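Local coordinates for protein extracellular ligand-binding receptor (Rhodopseudomonas palustris, PDB 4F06) that probably serves as the solute-binding protein of an ABC transporter, capturing p-hydroxybenzoic acid and related lignin-derived aromatic acids for uptake, at residues S261-N264 / K265-L268; P207-G210 / F211-Y215. One frame throughout, in Å; residues are numbered along the deposited sequence.

Interaction 1: residues S261-N264 / K265-L268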
loop_
_atom_site.group_PDB
_atom_site.type_symbol
_atom_site.label_atom_id
_atom_site.label_comp_id
_atom_site.label_asym_id
_atom_site.label_seq_id
_atom_site.Cartn_x
_atom_site.Cartn_y
_atom_site.Cartn_z
ATOM N N SER A 261 7.821 -15.995 -8.045
ATOM C CA SER A 261 8.573 -16.669 -6.970
ATOM C C SER A 261 7.748 -17.815 -6.460
ATOM O O SER A 261 6.527 -17.779 -6.563
ATOM C CB SER A 261 8.951 -15.720 -5.820
ATOM O OG SER A 261 7.761 -15.431 -5.075
ATOM N N PRO A 262 8.411 -18.816 -5.866
ATOM C CA PRO A 262 7.619 -19.908 -5.286
ATOM C C PRO A 262 6.676 -19.412 -4.199
ATOM O O PRO A 262 5.567 -19.929 -4.048
ATOM C CB PRO A 262 8.691 -20.836 -4.683
ATOM C CG PRO A 262 9.926 -20.535 -5.457
ATOM C CD PRO A 262 9.863 -19.102 -5.881
ATOM N N GLU A 263 7.128 -18.459 -3.388
ATOM C CA GLU A 263 6.274 -17.998 -2.307
ATOM C C GLU A 263 5.048 -17.267 -2.834
ATOM O O GLU A 263 3.964 -17.384 -2.265
ATOM C CB GLU A 263 7.057 -17.111 -1.331
ATOM C CG GLU A 263 6.254 -16.692 -0.125
ATOM C CD GLU A 263 5.617 -17.860 0.623
ATOM O OE1 GLU A 263 6.143 -18.983 0.540
ATOM O OE2 GLU A 263 4.567 -17.612 1.281
ATOM N N ASN A 264 5.200 -16.488 -3.910
ATOM C CA ASN A 264 4.013 -15.849 -4.469
ATOM C C ASN A 264 3.066 -16.877 -5.099
ATOM O O ASN A 264 1.861 -16.767 -4.924
ATOM C CB ASN A 264 4.366 -14.753 -5.468
ATOM C CG ASN A 264 3.149 -13.902 -5.792
ATOM O OD1 ASN A 264 2.385 -13.527 -4.870
ATOM N ND2 ASN A 264 2.934 -13.609 -7.064
ATOM N N LYS A 265 3.607 -17.889 -5.779
ATOM C CA LYS A 265 2.731 -18.922 -6.355
ATOM C C LYS A 265 1.959 -19.627 -5.244
ATOM O O LYS A 265 0.745 -19.899 -5.382
ATOM C CB LYS A 265 3.584 -19.896 -7.152
ATOM C CG LYS A 265 4.167 -19.273 -8.413
ATOM C CD LYS A 265 5.136 -20.254 -9.086
ATOM C CE LYS A 265 5.474 -19.912 -10.529
ATOM N NZ LYS A 265 6.146 -18.632 -10.470
ATOM N N ALA A 266 2.618 -19.905 -4.117
ATOM C CA ALA A 266 1.948 -20.553 -3.014
ATOM C C ALA A 266 0.871 -19.632 -2.409
ATOM O O ALA A 266 -0.217 -20.078 -2.084
ATOM C CB ALA A 266 2.987 -20.937 -1.958
ATOM N N PHE A 267 1.179 -18.348 -2.280
ATOM C CA PHE A 267 0.226 -17.368 -1.741
ATOM C C PHE A 267 -0.997 -17.282 -2.631
ATOM O O PHE A 267 -2.113 -17.262 -2.106
ATOM C CB PHE A 267 0.949 -16.010 -1.716
ATOM C CG PHE A 267 0.093 -14.811 -1.331
ATOM C CD1 PHE A 267 -0.613 -14.774 -0.105
ATOM C CD2 PHE A 267 0.036 -13.700 -2.178
ATOM C CE1 PHE A 267 -1.361 -13.666 0.253
ATOM C CE2 PHE A 267 -0.692 -12.584 -1.806
ATOM C CZ PHE A 267 -1.412 -12.568 -0.619
ATOM N N LEU A 268 -0.833 -17.240 -3.963
ATOM C CA LEU A 268 -2.000 -17.177 -4.840
ATOM C C LEU A 268 -2.849 -18.439 -4.686
ATOM O O LEU A 268 -4.092 -18.367 -4.674
ATOM C CB LEU A 268 -1.523 -16.993 -6.280
ATOM C CG LEU A 268 -0.831 -15.639 -6.560
ATOM C CD1 LEU A 268 -0.406 -15.558 -8.014
ATOM C CD2 LEU A 268 -1.658 -14.407 -6.170
#
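The side-chain amide of N264, which meets both F267 and L268 one turn further along the helix, is gripped at both ends: ND2 donates to the backbone carbonyls of V257 and H259, and OD1 bonds with Y255 OH. Three hydrogen bonds thus fix the rotation of this buried group. OD1 reaches the edge of the F267 ring, 3.6 Å from CD2 and near the ring plane, because chi1 of -167° turns CG away from the backbone N; amide and ring planes lie 36° apart. From the other end of the amide, ND2 stands 4.0 Å from CD1 of L268. The backbone evidence is that of a helix N-terminus, the start of helix 262-273 in this periplasmic binding protein fold. S261 is its N-cap, and S261 OG accepts from N264 N at 3.0 Å. Regular helical bonds follow, including K265 N to S261 O at 3.0 Å and L268 N to N264 O at 2.9 Å. The K265 chain runs back toward the cap, its CG 3.4 Å from S261 O, and bends only at its last torsion, ending in a salt bridge from NZ to D260. F267, itself buried, packs on helix 283-301, its ring edge-to-face with that of Y289. Close to its own backbone, CB of F267 lies 3.4 Å from E263 O, the carbonyl that accepts the F267 N-H.

Interaction 2: residues P207-G210 / F211-Y215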
loop_
_atom_site.group_PDB
_atom_site.type_symbol
_atom_site.label_atom_id
_atom_site.label_comp_id
_atom_site.label_asym_id
_atom_site.label_seq_id
_atom_site.Cartn_x
_atom_site.Cartn_y
_atom_site.Cartn_z
ATOM N N PRO A 207 -10.499 7.025 -7.913
ATOM C CA PRO A 207 -9.691 8.148 -8.415
ATOM C C PRO A 207 -8.642 7.701 -9.435
ATOM O O PRO A 207 -8.421 8.388 -10.449
ATOM C CB PRO A 207 -8.993 8.671 -7.144
ATOM C CG PRO A 207 -10.004 8.340 -6.054
ATOM C CD PRO A 207 -10.456 6.948 -6.432
ATOM N N THR A 208 -7.977 6.559 -9.185
ATOM C CA THR A 208 -6.968 6.088 -10.125
ATOM C C THR A 208 -7.570 5.662 -11.453
ATOM O O THR A 208 -6.974 5.902 -12.519
ATOM C CB THR A 208 -6.105 4.995 -9.476
ATOM O OG1 THR A 208 -6.917 3.946 -8.923
ATOM C CG2 THR A 208 -5.264 5.559 -8.320
ATOM N N LEU A 209 -8.723 5.015 -11.406
ATOM C CA LEU A 209 -9.362 4.624 -12.646
ATOM C C LEU A 209 -9.718 5.874 -13.481
ATOM O O LEU A 209 -9.517 5.928 -14.706
ATOM C CB LEU A 209 -10.622 3.800 -12.354
ATOM C CG LEU A 209 -11.250 3.193 -13.642
ATOM C CD1 LEU A 209 -10.291 2.217 -14.316
ATOM C CD2 LEU A 209 -12.518 2.435 -13.320
ATOM N N GLY A 210 -10.286 6.874 -12.816
ATOM C CA GLY A 210 -10.646 8.123 -13.519
ATOM C C GLY A 210 -9.473 8.834 -14.095
ATOM O O GLY A 210 -9.528 9.312 -15.224
ATOM N N PHE A 211 -8.384 8.916 -13.336
ATOM C CA PHE A 211 -7.208 9.640 -13.814
ATOM C C PHE A 211 -6.636 8.929 -15.051
ATOM O O PHE A 211 -6.363 9.579 -16.046
ATOM C CB PHE A 211 -6.150 9.736 -12.684
ATOM C CG PHE A 211 -4.943 10.545 -13.072
ATOM C CD1 PHE A 211 -3.904 9.982 -13.806
ATOM C CD2 PHE A 211 -4.850 11.885 -12.678
ATOM C CE1 PHE A 211 -2.810 10.792 -14.154
ATOM C CE2 PHE A 211 -3.746 12.658 -12.981
ATOM C CZ PHE A 211 -2.713 12.106 -13.737
ATOM N N VAL A 212 -6.480 7.617 -14.996
ATOM C CA VAL A 212 -5.860 6.910 -16.131
ATOM C C VAL A 212 -6.753 7.012 -17.376
ATOM O O VAL A 212 -6.259 7.216 -18.490
ATOM C CB VAL A 212 -5.522 5.463 -15.758
ATOM C CG1 VAL A 212 -5.077 4.656 -16.989
ATOM C CG2 VAL A 212 -4.408 5.472 -14.703
ATOM N N LYS A 213 -8.067 6.817 -17.182
ATOM C CA LYS A 213 -8.949 6.907 -18.333
ATOM C C LYS A 213 -8.899 8.296 -18.947
ATOM O O LYS A 213 -8.935 8.421 -20.165
ATOM C CB LYS A 213 -10.358 6.537 -17.916
ATOM C CG LYS A 213 -10.555 5.044 -17.779
ATOM C CD LYS A 213 -11.985 4.718 -17.378
ATOM C CE LYS A 213 -12.327 3.227 -17.487
ATOM N NZ LYS A 213 -12.537 2.764 -18.901
ATOM N N ALA A 214 -8.818 9.364 -18.149
ATOM C CA ALA A 214 -8.717 10.714 -18.695
ATOM C C ALA A 214 -7.399 10.936 -19.421
ATOM O O ALA A 214 -7.364 11.648 -20.432
ATOM C CB ALA A 214 -8.888 11.731 -17.584
ATOM N N TYR A 215 -6.306 10.389 -18.875
ATOM C CA TYR A 215 -4.963 10.502 -19.505
ATOM C C TYR A 215 -5.010 9.899 -20.931
ATOM O O TYR A 215 -4.481 10.475 -21.901
ATOM C CB TYR A 215 -3.955 9.802 -18.572
ATOM C CG TYR A 215 -2.667 9.381 -19.186
ATOM C CD1 TYR A 215 -1.716 10.324 -19.558
ATOM C CD2 TYR A 215 -2.382 8.040 -19.344
ATOM C CE1 TYR A 215 -0.505 9.959 -20.144
ATOM C CE2 TYR A 215 -1.148 7.625 -19.892
ATOM C CZ TYR A 215 -0.214 8.587 -20.289
ATOM O OH TYR A 215 0.959 8.155 -20.851
#
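L209 and K213, one helical turn apart, lie side by side and point the same way on helix 206-217, the helix of a beta-alpha-beta crossover between the parallel strands 197-201 and 226-230. Backbone bonds set this spacing: K213 N donates to L209 O at 3.0 Å, and F211 N to P207 O at 2.9 Å. The same i to i+4 pattern joins V212 N to T208 O and A214 N to G210 O. Between the two segments, the apolar contact of side chain with side chain is L209 against K213, where L209 CD1 touches K213 CE at 3.9 Å. L209 CG stands 4.0 Å from the same CE, so the leucine branch lies alongside the methylenes. In K213 the first torsion (chi1 -78°) sets CG beside the backbone N, 3.4 Å from L209 O, and the chain extends until its final torsion turns NZ aside. The polar ends find partners outside the two segments: K213 NZ donates to the backbone carbonyl of N241, and T208 OG1 bonds with that of G205. Were this lysine an alanine, N241 O would probably lose this donor, and L209 the methylenes along one flank. F211 touches M187 on helix 184-193 and T200 on strand 197-201. Against the backbone, V212 CG2 rests 3.4 Å from T208 O.

In the fold
Interactions 1 and 2 are separate local contacts, each within one helix: their centres lie 30 Å apart and their nearest atoms about 19 Å, so they do not touch. Interaction 2 comes first along the chain, and its T208 side chain lies about 6 Å from bound p-hydroxybenzoic acid. Its helix begins just after pocket residues F201, P203 and A204. Interaction 1 is linked to the ligand sites through helix 283-301, on which F267 packs and which carries M283 of that pocket and, further along, R293, Y296, K297 and E300 of a second p-hydroxybenzoic acid site.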